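Local coordinates for molybdopterin biosynthesis moeA protein (Pyrococcus horikoshii, PDB 1WU2) that probably takes part in molybdenum cofactor biosynthesis, inserting molybdenum into the molybdopterin precursor as other MoeA proteins do, at residues K182-I187 / E226-G231. Sequence-based numbering, arbitrary orientation.
Sequences KPKVGI and EPILYG
Ile228 lies alongside Lys184 on one face of a two-strand parallel pairing, its CD1 reaching back to 3.5 Å from Lys184 CB. With CG1 anti to its carbonyl carbon (chi1 -74°), the isoleucine leans its longer branch on the methylene base of the lysine, an amphipathic residue whose aliphatic part can pack here while the amine leads away. Glu226 flanks the same lysine, and its OE1 lies 3.8 Å from Lys184 CG; the opposite charges remain apart, Lys184 NZ being 6.2 Å from OE1. A water donates to both Glu226 OE1 and Lys182 O, and a carboxylate suits this exposed strand end.

Farther along this face, Gly186 meets the Tyr230 ring edge-on, CE2 standing 3.9 Å from Gly186 CA. The ring edge leaves little room beyond Gly186 CA, consistent with glycine at this position. The tyrosine hydroxyl goes on to hydrogen-bond Glu250 and Asn249.

The other face is apolar: Ile187 and Pro227 point the same way, side by side, with Ile187 CD1 3.9 Å from Pro227 CB. Proline lacks an N-H, yet costs the pairing nothing, because the bonds to Pro183 O and Val185 O come from the amides of Glu226 and Ile228. Val185 N and Ile187 N return bonds to Glu226 O and Ile228 O, the latter bent to 138° at hydrogen, and Tyr230 N closes the series on Ile187 O.

Strand 226-233 edges its sheet within this chain, in the probable molybdopterin-binding domain, whereas 184-190 is interior and also bonds to strand 252-255. The two form a beta-alpha-beta crossover through helix 212-222, which covers the Val185, Pro227 and Leu229 side; helix 300-319 packs on Pro183 and Val185, and Leu229 also touches Arg33 of the second subunit.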
loop_
_atom_site.group_PDB
_atom_site.type_symbol
_atom_site.label_atom_id
_atom_site.label_comp_id
_atom_site.label_asym_id
_atom_site.label_seq_id
_atom_site.Cartn_x
_atom_site.Cartn_y
_atom_site.Cartn_z
ATOM N N LYS A 182 5.219 -8.717 -15.485
ATOM C CA LYS A 182 5.994 -8.621 -14.256
ATOM C C LYS A 182 7.433 -9.030 -14.536
ATOM O O LYS A 182 7.663 -10.122 -15.059
ATOM C CB LYS A 182 5.422 -9.543 -13.183
ATOM C CG LYS A 182 4.003 -9.224 -12.770
ATOM C CD LYS A 182 3.632 -9.976 -11.503
ATOM C CE LYS A 182 2.200 -9.707 -11.088
ATOM N NZ LYS A 182 1.902 -10.337 -9.775
ATOM N N PRO A 183 8.399 -8.172 -14.202
ATOM C CA PRO A 183 9.810 -8.539 -14.337
ATOM C C PRO A 183 10.120 -9.783 -13.520
ATOM O O PRO A 183 9.758 -9.853 -12.347
ATOM C CB PRO A 183 10.555 -7.326 -13.760
ATOM C CG PRO A 183 9.592 -6.204 -13.820
ATOM C CD PRO A 183 8.236 -6.807 -13.672
ATOM N N LYS A 184 10.758 -10.762 -14.145
ATOM C CA LYS A 184 11.198 -11.953 -13.440
ATOM C C LYS A 184 12.480 -11.618 -12.679
ATOM O O LYS A 184 13.452 -11.165 -13.272
ATOM C CB LYS A 184 11.436 -13.091 -14.430
ATOM C CG LYS A 184 10.171 -13.557 -15.150
ATOM C CD LYS A 184 10.490 -14.302 -16.455
ATOM C CE LYS A 184 9.487 -13.995 -17.573
ATOM N NZ LYS A 184 10.160 -13.842 -18.905
ATOM N N VAL A 185 12.465 -11.827 -11.366
ATOM C CA VAL A 185 13.597 -11.515 -10.499
ATOM C C VAL A 185 14.122 -12.797 -9.866
ATOM O O VAL A 185 13.455 -13.386 -9.023
ATOM C CB VAL A 185 13.176 -10.539 -9.374
ATOM C CG1 VAL A 185 14.330 -10.273 -8.401
ATOM C CG2 VAL A 185 12.653 -9.243 -9.962
ATOM N N GLY A 186 15.315 -13.221 -10.274
ATOM C CA GLY A 186 15.963 -14.381 -9.692
ATOM C C GLY A 186 16.446 -14.111 -8.277
ATOM O O GLY A 186 16.792 -12.982 -7.938
ATOM N N ILE A 187 16.460 -15.154 -7.453
ATOM C CA ILE A 187 16.903 -15.054 -6.065
ATOM C C ILE A 187 17.823 -16.232 -5.749
ATOM O O ILE A 187 17.367 -17.373 -5.664
ATOM C CB ILE A 187 15.686 -15.042 -5.102
ATOM C CG1 ILE A 187 14.844 -13.776 -5.314
ATOM C CG2 ILE A 187 16.148 -15.131 -3.650
ATOM C CD1 ILE A 187 13.548 -13.743 -4.519
ATOM N N GLU A 226 7.891 -10.866 -10.313
ATOM C CA GLU A 226 7.647 -12.284 -10.073
ATOM C C GLU A 226 8.955 -12.911 -9.593
ATOM O O GLU A 226 9.890 -13.040 -10.376
ATOM C CB GLU A 226 7.199 -12.959 -11.373
ATOM C CG GLU A 226 6.941 -14.459 -11.267
ATOM C CD GLU A 226 6.690 -15.118 -12.618
ATOM O OE1 GLU A 226 6.820 -14.443 -13.664
ATOM O OE2 GLU A 226 6.366 -16.323 -12.634
ATOM N N PRO A 227 9.038 -13.298 -8.321
ATOM C CA PRO A 227 10.265 -13.909 -7.798
ATOM C C PRO A 227 10.409 -15.359 -8.252
ATOM O O PRO A 227 9.418 -16.087 -8.293
ATOM C CB PRO A 227 10.073 -13.838 -6.283
ATOM C CG PRO A 227 8.610 -13.881 -6.091
ATOM C CD PRO A 227 7.994 -13.204 -7.287
ATOM N N ILE A 228 11.631 -15.755 -8.594
ATOM C CA ILE A 228 11.927 -17.117 -9.012
ATOM C C ILE A 228 13.084 -17.649 -8.171
ATOM O O ILE A 228 14.194 -17.123 -8.232
ATOM C CB ILE A 228 12.262 -17.150 -10.516
ATOM C CG1 ILE A 228 10.985 -16.960 -11.344
ATOM C CG2 ILE A 228 12.926 -18.470 -10.909
ATOM C CD1 ILE A 228 11.160 -16.048 -12.521
ATOM N N LEU A 229 12.811 -18.695 -7.396
ATOM C CA LEU A 229 13.776 -19.256 -6.457
ATOM C C LEU A 229 14.720 -20.229 -7.144
ATOM O O LEU A 229 14.277 -21.143 -7.843
ATOM C CB LEU A 229 13.058 -20.005 -5.334
ATOM C CG LEU A 229 12.154 -19.208 -4.389
ATOM C CD1 LEU A 229 10.734 -19.102 -4.935
ATOM C CD2 LEU A 229 12.157 -19.859 -3.008
ATOM N N TYR A 230 16.018 -20.032 -6.936
ATOM C CA TYR A 230 17.029 -21.007 -7.336
ATOM C C TYR A 230 17.631 -21.707 -6.113
ATOM O O TYR A 230 18.513 -22.553 -6.248
ATOM C CB TYR A 230 18.106 -20.331 -8.180
ATOM C CG TYR A 230 17.566 -19.818 -9.493
ATOM C CD1 TYR A 230 17.609 -20.602 -10.643
ATOM C CD2 TYR A 230 16.991 -18.557 -9.581
ATOM C CE1 TYR A 230 17.103 -20.139 -11.851
ATOM C CE2 TYR A 230 16.482 -18.083 -10.781
ATOM C CZ TYR A 230 16.538 -18.882 -11.916
ATOM O OH TYR A 230 16.040 -18.421 -13.115
ATOM N N GLY A 231 17.137 -21.354 -4.927
ATOM C CA GLY A 231 17.468 -22.052 -3.697
ATOM C C GLY A 231 18.735 -21.586 -3.005
ATOM O O GLY A 231 19.426 -20.679 -3.474
HETATM O O HOH W 1 6.483 -12.619 -15.459
HETATM O O HOH W 2 15.568 -19.078 -3.201
#